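PDB 3LCY: titin from Homo sapiens, which is a giant muscle protein with a kinase domain, represented here by two tandem A-band immunoglobulin domains that probably serve a structural or binding role. Local coordinates for residues L109-V117 and A188-K197; G129-W137 and I152-L161. All coordinates share one frame; numbering follows the deposited sequence.

Interaction 1: residues L109-V117 and A188-K197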
loop_
_atom_site.group_PDB
_atom_site.type_symbol
_atom_site.label_atom_id
_atom_site.label_comp_id
_atom_site.label_asym_id
_atom_site.label_seq_id
_atom_site.Cartn_x
_atom_site.Cartn_y
_atom_site.Cartn_z
ATOM N N LEU A 109 15.166 11.135 -5.215
ATOM C CA LEU A 109 15.043 12.549 -4.891
ATOM C C LEU A 109 16.313 13.295 -5.299
ATOM O O LEU A 109 17.423 12.835 -5.038
ATOM C CB LEU A 109 14.795 12.737 -3.393
ATOM C CG LEU A 109 13.497 12.169 -2.820
ATOM C CD1 LEU A 109 13.456 12.335 -1.308
ATOM C CD2 LEU A 109 12.287 12.836 -3.466
ATOM N N LYS A 110 16.145 14.450 -5.935
ATOM C CA LYS A 110 17.280 15.294 -6.296
ATOM C C LYS A 110 17.670 16.184 -5.122
ATOM O O LYS A 110 16.882 16.386 -4.201
ATOM C CB LYS A 110 16.951 16.148 -7.523
ATOM C CG LYS A 110 16.707 15.350 -8.794
ATOM C CD LYS A 110 16.435 16.267 -9.977
ATOM C CE LYS A 110 17.578 17.247 -10.192
ATOM N NZ LYS A 110 18.876 16.554 -10.418
ATOM N N GLU A 111 18.886 16.714 -5.155
ATOM C CA GLU A 111 19.377 17.549 -4.064
ATOM C C GLU A 111 18.667 18.895 -4.024
ATOM O O GLU A 111 18.304 19.387 -2.961
ATOM C CB GLU A 111 20.883 17.777 -4.195
ATOM C CG GLU A 111 21.481 18.577 -3.048
ATOM C CD GLU A 111 22.848 19.144 -3.380
ATOM O OE1 GLU A 111 23.437 19.824 -2.516
ATOM O OE2 GLU A 111 23.335 18.916 -4.507
ATOM N N LYS A 112 18.478 19.486 -5.196
ATOM C CA LYS A 112 17.898 20.818 -5.300
ATOM C C LYS A 112 16.657 20.826 -6.181
ATOM O O LYS A 112 16.603 20.142 -7.200
ATOM C CB LYS A 112 18.928 21.801 -5.860
ATOM C CG LYS A 112 20.129 22.011 -4.955
ATOM C CD LYS A 112 21.047 23.087 -5.509
ATOM C CE LYS A 112 20.340 24.430 -5.576
ATOM N NZ LYS A 112 21.243 25.489 -6.103
ATOM N N TYR A 113 15.662 21.606 -5.779
ATOM C CA TYR A 113 14.462 21.783 -6.585
ATOM C C TYR A 113 14.223 23.262 -6.842
ATOM O O TYR A 113 14.474 24.098 -5.974
ATOM C CB TYR A 113 13.249 21.145 -5.910
ATOM C CG TYR A 113 13.281 19.635 -5.924
ATOM C CD1 TYR A 113 12.808 18.923 -7.019
ATOM C CD2 TYR A 113 13.784 18.921 -4.845
ATOM C CE1 TYR A 113 12.834 17.543 -7.040
ATOM C CE2 TYR A 113 13.814 17.539 -4.857
ATOM C CZ TYR A 113 13.337 16.856 -5.956
ATOM O OH TYR A 113 13.366 15.481 -5.970
ATOM N N TYR A 114 13.737 23.584 -8.035
ATOM C CA TYR A 114 13.601 24.977 -8.440
ATOM C C TYR A 114 12.159 25.377 -8.718
ATOM O O TYR A 114 11.461 24.736 -9.504
ATOM C CB TYR A 114 14.460 25.257 -9.673
ATOM C CG TYR A 114 15.937 25.037 -9.448
ATOM C CD1 TYR A 114 16.773 26.094 -9.119
ATOM C CD2 TYR A 114 16.493 23.772 -9.561
ATOM C CE1 TYR A 114 18.123 25.896 -8.913
ATOM C CE2 TYR A 114 17.839 23.563 -9.355
ATOM C CZ TYR A 114 18.650 24.630 -9.032
ATOM O OH TYR A 114 19.996 24.432 -8.826
ATOM N N GLY A 115 11.726 26.469 -8.103
ATOM C CA GLY A 115 10.384 26.978 -8.302
ATOM C C GLY A 115 10.398 28.372 -8.898
ATOM O O GLY A 115 11.118 29.232 -8.421
ATOM N N ALA A 116 9.612 28.596 -9.945
ATOM C CA ALA A 116 9.546 29.907 -10.585
ATOM C C ALA A 116 8.872 30.903 -9.653
ATOM O O ALA A 116 7.922 30.559 -8.961
ATOM C CB ALA A 116 8.803 29.820 -11.893
ATOM N N VAL A 117 9.353 32.138 -9.633
ATOM C CA VAL A 117 8.760 33.129 -8.751
ATOM C C VAL A 117 7.315 33.412 -9.115
ATOM O O VAL A 117 6.984 33.638 -10.270
ATOM C CB VAL A 117 9.538 34.458 -8.780
ATOM C CG1 VAL A 117 9.130 35.338 -7.615
ATOM C CG2 VAL A 117 11.023 34.201 -8.759
ATOM N N ALA A 188 14.711 13.161 4.492
ATOM C CA ALA A 188 15.494 13.658 3.371
ATOM C C ALA A 188 15.442 15.179 3.341
ATOM O O ALA A 188 14.430 15.780 3.699
ATOM C CB ALA A 188 14.978 13.081 2.064
ATOM N N ILE A 189 16.538 15.801 2.925
ATOM C CA ILE A 189 16.604 17.255 2.861
ATOM C C ILE A 189 16.593 17.759 1.421
ATOM O O ILE A 189 17.431 17.372 0.606
ATOM C CB ILE A 189 17.838 17.799 3.601
ATOM C CG1 ILE A 189 17.671 17.613 5.110
ATOM C CG2 ILE A 189 18.056 19.266 3.267
ATOM C CD1 ILE A 189 18.815 18.169 5.930
ATOM N N LEU A 190 15.630 18.623 1.118
ATOM C CA LEU A 190 15.485 19.178 -0.221
ATOM C C LEU A 190 15.850 20.656 -0.221
ATOM O O LEU A 190 15.263 21.449 0.515
ATOM C CB LEU A 190 14.050 19.001 -0.728
ATOM C CG LEU A 190 13.469 17.589 -0.849
ATOM C CD1 LEU A 190 13.276 16.942 0.511
ATOM C CD2 LEU A 190 12.149 17.637 -1.596
ATOM N N ASP A 191 16.824 21.023 -1.048
ATOM C CA ASP A 191 17.244 22.412 -1.155
ATOM C C ASP A 191 16.415 23.130 -2.213
ATOM O O ASP A 191 16.513 22.827 -3.401
ATOM C CB ASP A 191 18.730 22.499 -1.502
ATOM C CG ASP A 191 19.319 23.856 -1.187
ATOM O OD1 ASP A 191 18.834 24.506 -0.235
ATOM O OD2 ASP A 191 20.266 24.271 -1.885
ATOM N N VAL A 192 15.597 24.081 -1.777
ATOM C CA VAL A 192 14.714 24.802 -2.687
ATOM C C VAL A 192 15.262 26.174 -3.062
ATOM O O VAL A 192 15.673 26.950 -2.199
ATOM C CB VAL A 192 13.303 24.971 -2.090
ATOM C CG1 VAL A 192 12.477 25.918 -2.940
ATOM C CG2 VAL A 192 12.613 23.620 -1.966
ATOM N N GLU A 193 15.259 26.477 -4.352
ATOM C CA GLU A 193 15.749 27.750 -4.849
ATOM C C GLU A 193 14.659 28.415 -5.684
ATOM O O GLU A 193 13.985 27.750 -6.459
ATOM C CB GLU A 193 17.001 27.532 -5.693
ATOM C CG GLU A 193 17.912 28.737 -5.786
ATOM C CD GLU A 193 18.786 28.913 -4.561
ATOM O OE1 GLU A 193 18.806 30.023 -3.999
ATOM O OE2 GLU A 193 19.454 27.944 -4.159
ATOM N N ILE A 194 14.484 29.723 -5.529
ATOM C CA ILE A 194 13.463 30.442 -6.285
ATOM C C ILE A 194 14.087 31.294 -7.387
ATOM O O ILE A 194 14.964 32.107 -7.129
ATOM C CB ILE A 194 12.614 31.336 -5.371
ATOM C CG1 ILE A 194 12.196 30.567 -4.119
ATOM C CG2 ILE A 194 11.395 31.844 -6.110
ATOM C CD1 ILE A 194 11.398 29.326 -4.406
ATOM N N GLN A 195 13.621 31.099 -8.618
ATOM C CA GLN A 195 14.126 31.831 -9.774
ATOM C C GLN A 195 13.117 32.814 -10.332
ATOM O O GLN A 195 11.979 32.444 -10.603
ATOM C CB GLN A 195 14.458 30.857 -10.905
ATOM C CG GLN A 195 15.733 30.071 -10.764
ATOM C CD GLN A 195 15.805 28.942 -11.776
ATOM O OE1 GLN A 195 14.814 28.256 -12.020
ATOM N NE2 GLN A 195 16.974 28.748 -12.371
ATOM N N ASP A 196 13.552 34.054 -10.526
ATOM C CA ASP A 196 12.710 35.100 -11.086
ATOM C C ASP A 196 12.354 34.702 -12.512
ATOM O O ASP A 196 13.239 34.548 -13.346
ATOM C CB ASP A 196 13.471 36.430 -11.112
ATOM C CG ASP A 196 13.072 37.376 -9.988
ATOM O OD1 ASP A 196 12.527 36.934 -8.966
ATOM O OD2 ASP A 196 13.312 38.586 -10.125
ATOM N N LYS A 197 11.067 34.537 -12.795
ATOM C CA LYS A 197 10.630 34.156 -14.138
ATOM C C LYS A 197 9.115 34.244 -14.314
ATOM O O LYS A 197 8.600 34.151 -15.431
ATOM C CB LYS A 197 11.117 32.748 -14.482
ATOM C CG LYS A 197 12.577 32.516 -14.187
ATOM C CD LYS A 197 13.135 31.339 -14.948
ATOM C CE LYS A 197 14.613 31.169 -14.661
ATOM N NZ LYS A 197 15.396 32.389 -14.963
HETATM O O HOH W 1 16.576 15.416 -1.482
#
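Lys112 and Asp191 run side by side off neighbouring strands, with Lys112 CE 3.7 Å from Asp191 OD2. A bend further along the lysine (chi3 63°) turns its amino group on to the next acid, so that Lys112 NZ makes a long salt bridge of 3.6 Å to Glu193 OE2, and a weak hydrogen bond to Tyr114 OH. Tyr114 lies alongside Glu193, its CD1 resting 3.7 Å from Glu193 CB with ring and carboxylate planes 42° apart, while the Gln195 amide passes aslant of the same ring. The other face of the sheet is apolar: Tyr113 CE2 lies 3.7 Å from Leu190 CD2, and the hydroxyl of this ring accepts a bond from Lys110 N at 3.0 Å, which ties the phenol to the loop that leads into its own strand. Leu190 and Val192 continue inward to Leu123 and Leu121. Between the two faces the backbones are laced by a regular ladder, from Asp191 N to Glu111 O at 2.9 Å through to Gln195 N to Gly115 O at 3.1 Å. Alternation of a polar and charged outer face with an apolar inner one illustrates the parallel A'-G strand pairing at the sheet edge of an I-set immunoglobulin domain.

Interaction 2: residues G129-W137 and I152-L161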
loop_
_atom_site.group_PDB
_atom_site.type_symbol
_atom_site.label_atom_id
_atom_site.label_comp_id
_atom_site.label_asym_id
_atom_site.label_seq_id
_atom_site.Cartn_x
_atom_site.Cartn_y
_atom_site.Cartn_z
ATOM N N GLY A 129 6.517 2.466 3.072
ATOM C CA GLY A 129 6.407 2.265 4.492
ATOM C C GLY A 129 5.108 1.664 4.962
ATOM O O GLY A 129 4.094 2.204 4.730
ATOM N N ARG A 130 5.149 0.533 5.649
ATOM C CA ARG A 130 3.924 -0.070 6.170
ATOM C C ARG A 130 4.133 -0.423 7.635
ATOM O O ARG A 130 5.143 -1.011 7.973
ATOM C CB ARG A 130 3.513 -1.295 5.357
ATOM C CG ARG A 130 2.905 -0.959 4.011
ATOM C CD ARG A 130 1.817 0.094 4.132
ATOM N NE ARG A 130 1.139 0.330 2.862
ATOM C CZ ARG A 130 1.290 1.415 2.116
ATOM N NH1 ARG A 130 2.094 2.382 2.508
ATOM N NH2 ARG A 130 0.632 1.528 0.977
ATOM N N PRO A 131 3.213 -0.064 8.521
ATOM C CA PRO A 131 1.966 0.644 8.224
ATOM C C PRO A 131 2.226 2.078 7.807
ATOM O O PRO A 131 3.320 2.580 8.021
ATOM C CB PRO A 131 1.247 0.637 9.570
ATOM C CG PRO A 131 2.324 0.483 10.566
ATOM C CD PRO A 131 3.295 -0.441 9.937
ATOM N N VAL A 132 1.238 2.735 7.217
ATOM C CA VAL A 132 1.453 4.092 6.764
ATOM C C VAL A 132 2.028 4.897 7.912
ATOM O O VAL A 132 1.501 4.928 9.016
ATOM C CB VAL A 132 0.132 4.705 6.295
ATOM C CG1 VAL A 132 0.336 6.105 5.776
ATOM C CG2 VAL A 132 -0.488 3.828 5.244
ATOM N N PRO A 133 3.139 5.549 7.609
ATOM C CA PRO A 133 3.900 6.359 8.557
ATOM C C PRO A 133 3.426 7.774 8.784
ATOM O O PRO A 133 2.752 8.353 7.948
ATOM C CB PRO A 133 5.274 6.413 7.905
ATOM C CG PRO A 133 4.981 6.391 6.464
ATOM C CD PRO A 133 3.749 5.560 6.272
ATOM N N ALA A 134 3.800 8.330 9.928
ATOM C CA ALA A 134 3.448 9.693 10.226
ATOM C C ALA A 134 4.363 10.452 9.284
ATOM O O ALA A 134 5.556 10.187 9.226
ATOM C CB ALA A 134 3.767 10.011 11.653
ATOM N N MET A 135 3.806 11.395 8.545
ATOM C CA MET A 135 4.571 12.166 7.588
ATOM C C MET A 135 4.651 13.609 8.036
ATOM O O MET A 135 3.657 14.188 8.454
ATOM C CB MET A 135 3.947 12.037 6.199
ATOM C CG MET A 135 4.030 10.624 5.641
ATOM S SD MET A 135 3.114 10.309 4.125
ATOM C CE MET A 135 1.513 9.863 4.755
ATOM N N THR A 136 5.842 14.186 7.970
ATOM C CA THR A 136 6.011 15.567 8.408
ATOM C C THR A 136 6.922 16.369 7.478
ATOM O O THR A 136 7.912 15.848 6.962
ATOM C CB THR A 136 6.577 15.633 9.842
ATOM O OG1 THR A 136 5.761 14.854 10.725
ATOM C CG2 THR A 136 6.615 17.067 10.335
ATOM N N TRP A 137 6.582 17.637 7.275
ATOM C CA TRP A 137 7.401 18.539 6.473
ATOM C C TRP A 137 7.941 19.686 7.319
ATOM O O TRP A 137 7.235 20.229 8.170
ATOM C CB TRP A 137 6.597 19.098 5.297
ATOM C CG TRP A 137 6.453 18.144 4.152
ATOM C CD1 TRP A 137 5.452 17.238 3.959
ATOM C CD2 TRP A 137 7.339 18.004 3.036
ATOM N NE1 TRP A 137 5.659 16.542 2.794
ATOM C CE2 TRP A 137 6.814 16.994 2.207
ATOM C CE3 TRP A 137 8.530 18.635 2.656
ATOM C CZ2 TRP A 137 7.432 16.597 1.026
ATOM C CZ3 TRP A 137 9.144 18.241 1.481
ATOM C CH2 TRP A 137 8.593 17.232 0.679
ATOM N N ILE A 152 -0.672 20.132 2.208
ATOM C CA ILE A 152 0.076 18.885 2.280
ATOM C C ILE A 152 -0.864 17.688 2.194
ATOM O O ILE A 152 -1.589 17.394 3.141
ATOM C CB ILE A 152 0.878 18.796 3.591
ATOM C CG1 ILE A 152 1.688 20.076 3.814
ATOM C CG2 ILE A 152 1.784 17.573 3.587
ATOM C CD1 ILE A 152 2.379 20.135 5.162
ATOM N N GLU A 153 -0.856 17.001 1.057
ATOM C CA GLU A 153 -1.671 15.801 0.906
ATOM C C GLU A 153 -0.864 14.538 1.184
ATOM O O GLU A 153 0.093 14.229 0.474
ATOM C CB GLU A 153 -2.305 15.730 -0.483
ATOM C CG GLU A 153 -2.932 14.377 -0.788
ATOM C CD GLU A 153 -3.939 14.435 -1.921
ATOM O OE1 GLU A 153 -3.900 13.548 -2.801
ATOM O OE2 GLU A 153 -4.773 15.367 -1.929
ATOM N N ASN A 154 -1.259 13.813 2.224
ATOM C CA ASN A 154 -0.580 12.578 2.594
ATOM C C ASN A 154 -1.372 11.330 2.205
ATOM O O ASN A 154 -2.554 11.200 2.523
ATOM C CB ASN A 154 -0.242 12.572 4.086
ATOM C CG ASN A 154 0.891 13.521 4.427
ATOM O OD1 ASN A 154 1.713 13.850 3.575
ATOM N ND2 ASN A 154 0.939 13.963 5.678
ATOM N N THR A 155 -0.697 10.418 1.514
ATOM C CA THR A 155 -1.316 9.206 0.989
ATOM C C THR A 155 -0.481 7.986 1.368
ATOM O O THR A 155 0.668 8.123 1.789
ATOM C CB THR A 155 -1.475 9.300 -0.549
ATOM O OG1 THR A 155 -2.563 10.177 -0.865
ATOM C CG2 THR A 155 -1.745 7.939 -1.174
ATOM N N GLU A 156 -1.060 6.797 1.229
ATOM C CA GLU A 156 -0.348 5.557 1.512
ATOM C C GLU A 156 0.691 5.250 0.434
ATOM O O GLU A 156 1.296 4.179 0.428
ATOM C CB GLU A 156 -1.324 4.386 1.660
ATOM C CG GLU A 156 -1.861 3.831 0.350
ATOM C CD GLU A 156 -3.005 4.648 -0.222
ATOM O OE1 GLU A 156 -3.300 5.734 0.319
ATOM O OE2 GLU A 156 -3.612 4.198 -1.216
ATOM N N HIS A 157 0.904 6.200 -0.471
ATOM C CA HIS A 157 1.883 6.019 -1.537
ATOM C C HIS A 157 2.847 7.195 -1.651
ATOM O O HIS A 157 3.925 7.065 -2.231
ATOM C CB HIS A 157 1.186 5.779 -2.879
ATOM C CG HIS A 157 0.541 4.443 -2.994
ATOM N ND1 HIS A 157 1.218 3.254 -2.774
ATOM C CD2 HIS A 157 -0.726 4.073 -3.327
ATOM C CE1 HIS A 157 0.410 2.237 -2.951
ATOM N NE2 HIS A 157 -0.787 2.712 -3.291
ATOM N N TYR A 158 2.466 8.343 -1.100
ATOM C CA TYR A 158 3.304 9.533 -1.207
ATOM C C TYR A 158 2.925 10.618 -0.207
ATOM O O TYR A 158 1.854 10.581 0.397
ATOM C CB TYR A 158 3.231 10.108 -2.627
ATOM C CG TYR A 158 1.828 10.490 -3.050
ATOM C CD1 TYR A 158 1.107 9.693 -3.928
ATOM C CD2 TYR A 158 1.223 11.641 -2.560
ATOM C CE1 TYR A 158 -0.175 10.034 -4.312
ATOM C CE2 TYR A 158 -0.059 11.991 -2.938
ATOM C CZ TYR A 158 -0.754 11.182 -3.814
ATOM O OH TYR A 158 -2.032 11.516 -4.197
ATOM N N THR A 159 3.820 11.587 -0.044
ATOM C CA THR A 159 3.514 12.805 0.686
ATOM C C THR A 159 3.698 13.992 -0.256
ATOM O O THR A 159 4.778 14.197 -0.814
ATOM C CB THR A 159 4.399 12.959 1.935
ATOM O OG1 THR A 159 4.192 14.253 2.514
ATOM C CG2 THR A 159 5.866 12.790 1.578
ATOM N N HIS A 160 2.630 14.759 -0.447
ATOM C CA HIS A 160 2.612 15.800 -1.469
ATOM C C HIS A 160 2.502 17.196 -0.867
ATOM O O HIS A 160 1.485 17.544 -0.271
ATOM C CB HIS A 160 1.459 15.554 -2.445
ATOM C CG HIS A 160 1.488 16.436 -3.653
ATOM N ND1 HIS A 160 2.087 16.065 -4.832
ATOM C CD2 HIS A 160 0.989 17.684 -3.861
ATOM C CE1 HIS A 160 1.959 17.038 -5.721
ATOM N NE2 HIS A 160 1.297 18.028 -5.151
ATOM N N LEU A 161 3.555 17.991 -1.030
ATOM C CA LEU A 161 3.566 19.364 -0.536
ATOM C C LEU A 161 3.398 20.358 -1.679
ATOM O O LEU A 161 4.190 20.373 -2.620
ATOM C CB LEU A 161 4.866 19.659 0.217
ATOM C CG LEU A 161 5.107 21.120 0.610
ATOM C CD1 LEU A 161 4.061 21.589 1.608
ATOM C CD2 LEU A 161 6.504 21.309 1.178
HETATM O O HOH W 2 2.645 16.401 6.557
#
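The inward-facing tryptophan of strand C, a hallmark of the immunoglobulin sandwich, is Trp137 here, and it meets Ile152, Thr159 and Leu161 of the opposing sheet. Leu161 CD2 sits over the six-membered ring in a CH-pi contact, 4.0 Å from its centroid. At the ring edge and near its plane, Trp137 NE1 donates to Thr159 OG1 at 2.7 Å, and that hydroxyl in turn donates to Asn154 OD1, also 2.7 Å away. Placing OG1 anti to the backbone N (Thr159 chi1 172°) brings the hydroxyl to the indole. Met135 comes down against Asn154 and Thr159, its SD 3.7 Å from Thr159 CB; a water joins Met135 O to Asn154 ND2. At the 155-157 turn, Arg130 approaches Glu156 O with both terminal nitrogens, NH1 at 2.9 Å and NH2 at 2.8 Å, each bond bent to about 140°. Arg130 NH1 also reaches Gly129 O, and its NE is salt-bridged to Glu75 of the preceding immunoglobulin domain. Two donors on one carbonyl, the Gly129 O bond and the Glu75 salt bridge together fix the guanidinium's rotation, while the one-way relay from indole to hydroxyl to amide satisfies a buried N-H through a chain leading out to an exposed asparagine.

How the interactions relate
Both contacts belong to one immunoglobulin domain, and they illustrate two ways of closing a beta sandwich: interaction 1 adds a strand to the edge of a sheet, whereas interaction 2 mainly packs strand 134-137 of one sheet on 152-161 of the other. Along the chain 129-137 and 152-161 are nested inside the loop that 109-117 and 188-197 close. The centres of the two interactions lie about 20 Å apart, yet they touch in the interior, where Leu190 CD2 comes 4.2 Å from Trp137 CH2. Strand 173-180 ties them further, since Val177 packs on Leu190 and on Trp137. The centre of interaction 2 lies about 11 Å from the centre of the chain, on the side of the preceding domain, and that of interaction 1 about 29 Å from the chain centre.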